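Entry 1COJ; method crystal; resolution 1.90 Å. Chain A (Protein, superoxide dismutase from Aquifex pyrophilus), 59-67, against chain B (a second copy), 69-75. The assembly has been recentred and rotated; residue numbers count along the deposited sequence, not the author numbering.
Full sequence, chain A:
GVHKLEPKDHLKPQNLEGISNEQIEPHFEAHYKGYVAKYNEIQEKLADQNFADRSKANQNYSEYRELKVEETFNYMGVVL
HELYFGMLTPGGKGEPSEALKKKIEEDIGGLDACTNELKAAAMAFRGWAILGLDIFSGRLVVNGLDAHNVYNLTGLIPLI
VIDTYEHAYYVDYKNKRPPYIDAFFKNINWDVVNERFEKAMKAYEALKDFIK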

# COMPACT_ATOMS: atom_id res chain seq x y z
N GLN A 59 -2.70 -4.04 15.72
CA GLN A 59 -2.62 -3.51 14.36
C GLN A 59 -1.62 -2.39 14.12
O GLN A 59 -1.33 -2.08 12.97
CB GLN A 59 -4.01 -3.07 13.87
CG GLN A 59 -4.61 -1.89 14.62
CD GLN A 59 -5.77 -1.25 13.88
OE1 GLN A 59 -6.08 -0.08 14.11
NE2 GLN A 59 -6.41 -2.00 13.00
N ASN A 60 -1.13 -1.76 15.18
CA ASN A 60 -0.14 -0.68 15.05
C ASN A 60 1.24 -1.29 14.87
O ASN A 60 2.07 -0.77 14.13
CB ASN A 60 -0.18 0.24 16.27
CG ASN A 60 -1.47 1.02 16.36
OD1 ASN A 60 -1.78 1.60 17.39
ND2 ASN A 60 -2.21 1.05 15.27
N TYR A 61 1.47 -2.37 15.60
CA TYR A 61 2.71 -3.13 15.56
C TYR A 61 2.65 -4.29 16.54
O TYR A 61 2.21 -4.13 17.67
CB TYR A 61 3.96 -2.28 15.88
CG TYR A 61 5.22 -3.13 15.98
CD1 TYR A 61 5.93 -3.48 14.84
CD2 TYR A 61 5.60 -3.70 17.20
CE1 TYR A 61 6.99 -4.40 14.90
CE2 TYR A 61 6.65 -4.62 17.26
CZ TYR A 61 7.33 -4.97 16.11
OH TYR A 61 8.31 -5.92 16.15
N SER A 62 3.09 -5.46 16.08
CA SER A 62 3.18 -6.67 16.89
C SER A 62 3.93 -7.69 16.04
O SER A 62 3.80 -7.69 14.81
CB SER A 62 1.79 -7.19 17.30
OG SER A 62 0.96 -7.44 16.18
N GLU A 63 4.76 -8.52 16.68
CA GLU A 63 5.51 -9.52 15.94
C GLU A 63 4.58 -10.38 15.10
O GLU A 63 4.86 -10.65 13.92
CB GLU A 63 6.34 -10.40 16.88
CG GLU A 63 7.67 -9.78 17.32
CD GLU A 63 7.49 -8.65 18.32
OE1 GLU A 63 8.09 -7.57 18.11
OE2 GLU A 63 6.78 -8.84 19.32
N TYR A 64 3.45 -10.77 15.68
CA TYR A 64 2.47 -11.59 14.97
C TYR A 64 1.99 -10.92 13.68
O TYR A 64 1.95 -11.55 12.61
CB TYR A 64 1.27 -11.89 15.87
CG TYR A 64 0.18 -12.66 15.17
CD1 TYR A 64 0.34 -14.02 14.88
CD2 TYR A 64 -1.01 -12.04 14.79
CE1 TYR A 64 -0.66 -14.73 14.21
CE2 TYR A 64 -2.01 -12.74 14.12
CZ TYR A 64 -1.83 -14.08 13.84
OH TYR A 64 -2.80 -14.75 13.13
N ARG A 65 1.63 -9.64 13.78
CA ARG A 65 1.15 -8.89 12.63
C ARG A 65 2.16 -8.84 11.49
O ARG A 65 1.83 -9.20 10.35
CB ARG A 65 0.79 -7.46 13.02
CG ARG A 65 0.44 -6.59 11.82
CD ARG A 65 0.29 -5.12 12.15
NE ARG A 65 0.53 -4.30 10.97
CZ ARG A 65 -0.34 -4.13 9.98
NH1 ARG A 65 -1.54 -4.70 10.03
NH2 ARG A 65 0.03 -3.47 8.89
N GLU A 66 3.37 -8.40 11.79
CA GLU A 66 4.41 -8.26 10.77
C GLU A 66 4.70 -9.56 10.04
O GLU A 66 4.89 -9.57 8.82
CB GLU A 66 5.70 -7.68 11.37
CG GLU A 66 5.50 -6.52 12.35
CD GLU A 66 4.52 -5.46 11.87
OE1 GLU A 66 3.69 -5.01 12.69
OE2 GLU A 66 4.58 -5.05 10.69
N LEU A 67 4.71 -10.66 10.79
CA LEU A 67 4.95 -11.99 10.22
C LEU A 67 3.82 -12.37 9.26
O LEU A 67 4.08 -12.91 8.17
CB LEU A 67 5.08 -13.04 11.33
CG LEU A 67 6.41 -13.06 12.09
CD1 LEU A 67 6.28 -13.80 13.41
CD2 LEU A 67 7.47 -13.71 11.21
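Chain B 69-75: VEETFNY

Residues 69 to 75 of chain B form one unbroken stretch of helix, part of a longer one, and they rest against the loop of chain A that runs from Gln59(A) into the first turn of a helix at Glu63(A). The closest CA pairs set the register: Tyr61(A) lies 6.2 Å from Glu70(B), and Asn60(A) lies 6.8 Å from Asn74(B), both measured CA to CA. As chain B advances by one helical turn, its nearest neighbour in chain A therefore steps backward, so the two chains run in opposite senses here.

Val69(B) points its CA-to-CB bond toward chain A but stops short of contact. Its carbonyl O serves its own helix, accepting from OG1 of Thr72(B) at 2.7 Å.

Glu70(B) is the centre of the contact. With chi1 and chi2 both m, its side chain reaches two charged side chains, Arg65(A) and Glu66(A), in the first turn of the chain A helix. There its OE1 accepts from NE of Arg65(A) at 3.1 Å, nearly in line with the N-H bond, and weakly from NH2 of Arg65(A) at 3.5 Å. The arginine is extended, with chi1 to chi3 all t, and meets the carboxylate at the edge of its guanidinium, near the plane, where the N-H groups point. A water donates to the same OE1 of Glu70(B) at 2.8 Å. More surprising is OE2 of Glu66(A), also 2.8 Å from OE1 of Glu70(B); two carboxylate oxygens this close suggest that one of the acids probably carries a proton. The aliphatic part of the glutamate suits a less polar neighbour: CG of Glu70(B) lies 3.7 Å from CD1 of Tyr61(A), at the ring edge. The helix also packs against the loop backbone, with CB of Glu70(B) 3.6 Å from O of Asn60(A).

Glu71(B) points away from chain A and Thr72(B) is out of reach, as the turning of a helix requires. Phe73(B) brings the next side chain toward chain A. Its flat ring, with chi1 t, extends to Asn60(A), whose ND2 lies 3.5 Å from CE2 of Phe73(B), at the ring edge and near its plane.

Asn74(B), four residues after Glu70(B), returns to the same side of the helix, and its backbone N bonds to O of Glu70(B) at 2.9 Å. Its compact side chain fits close to the loop, with CG of Asn74(B) 4.1 Å from O of Asn60(A). Tyr75(B) turns out of reach, and the contact ends.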

# COMPACT_ATOMS: atom_id res chain seq x y z
N VAL B 69 9.15 -0.11 9.18
CA VAL B 69 7.89 0.12 8.46
C VAL B 69 6.86 0.71 9.42
O VAL B 69 6.33 1.79 9.18
CB VAL B 69 7.33 -1.19 7.86
CG1 VAL B 69 5.92 -0.96 7.33
CG2 VAL B 69 8.22 -1.69 6.73
N GLU B 70 6.64 0.04 10.55
CA GLU B 70 5.66 0.53 11.51
C GLU B 70 6.11 1.77 12.26
O GLU B 70 5.28 2.49 12.84
CB GLU B 70 5.22 -0.59 12.46
CG GLU B 70 4.77 -1.88 11.77
CD GLU B 70 3.57 -1.71 10.83
OE1 GLU B 70 3.14 -2.72 10.25
OE2 GLU B 70 3.04 -0.59 10.67
N GLU B 71 7.40 2.05 12.25
CA GLU B 71 7.90 3.25 12.91
C GLU B 71 7.29 4.46 12.22
O GLU B 71 6.88 5.42 12.89
CB GLU B 71 9.42 3.33 12.84
CG GLU B 71 9.99 4.55 13.59
CD GLU B 71 11.50 4.66 13.45
OE1 GLU B 71 12.01 4.40 12.34
OE2 GLU B 71 12.17 5.01 14.44
N THR B 72 7.20 4.43 10.89
CA THR B 72 6.64 5.54 10.14
C THR B 72 5.13 5.65 10.39
O THR B 72 4.60 6.75 10.49
CB THR B 72 6.90 5.43 8.61
OG1 THR B 72 6.25 4.27 8.07
CG2 THR B 72 8.38 5.36 8.31
N PHE B 73 4.46 4.51 10.52
CA PHE B 73 3.02 4.48 10.76
C PHE B 73 2.69 5.14 12.10
O PHE B 73 1.85 6.04 12.17
CB PHE B 73 2.50 3.04 10.76
CG PHE B 73 1.00 2.94 10.94
CD1 PHE B 73 0.14 3.21 9.88
CD2 PHE B 73 0.46 2.61 12.18
CE1 PHE B 73 -1.24 3.15 10.05
CE2 PHE B 73 -0.92 2.55 12.36
CZ PHE B 73 -1.77 2.83 11.29
N ASN B 74 3.38 4.71 13.14
CA ASN B 74 3.14 5.23 14.48
C ASN B 74 3.64 6.65 14.72
O ASN B 74 2.93 7.46 15.32
CB ASN B 74 3.65 4.25 15.53
CG ASN B 74 2.85 2.95 15.56
OD1 ASN B 74 3.28 1.92 15.04
ND2 ASN B 74 1.67 3.01 16.14
N TYR B 75 4.82 6.97 14.20
CA TYR B 75 5.35 8.31 14.39
C TYR B 75 4.47 9.34 13.69
O TYR B 75 4.19 10.40 14.25
CB TYR B 75 6.79 8.42 13.90
CG TYR B 75 7.45 9.74 14.25
CD1 TYR B 75 7.55 10.16 15.58
CD2 TYR B 75 7.96 10.57 13.25
CE1 TYR B 75 8.14 11.39 15.90
CE2 TYR B 75 8.55 11.79 13.57
CZ TYR B 75 8.63 12.20 14.89
OH TYR B 75 9.20 13.41 15.20
O HOH W 1 3.08 -3.39 7.51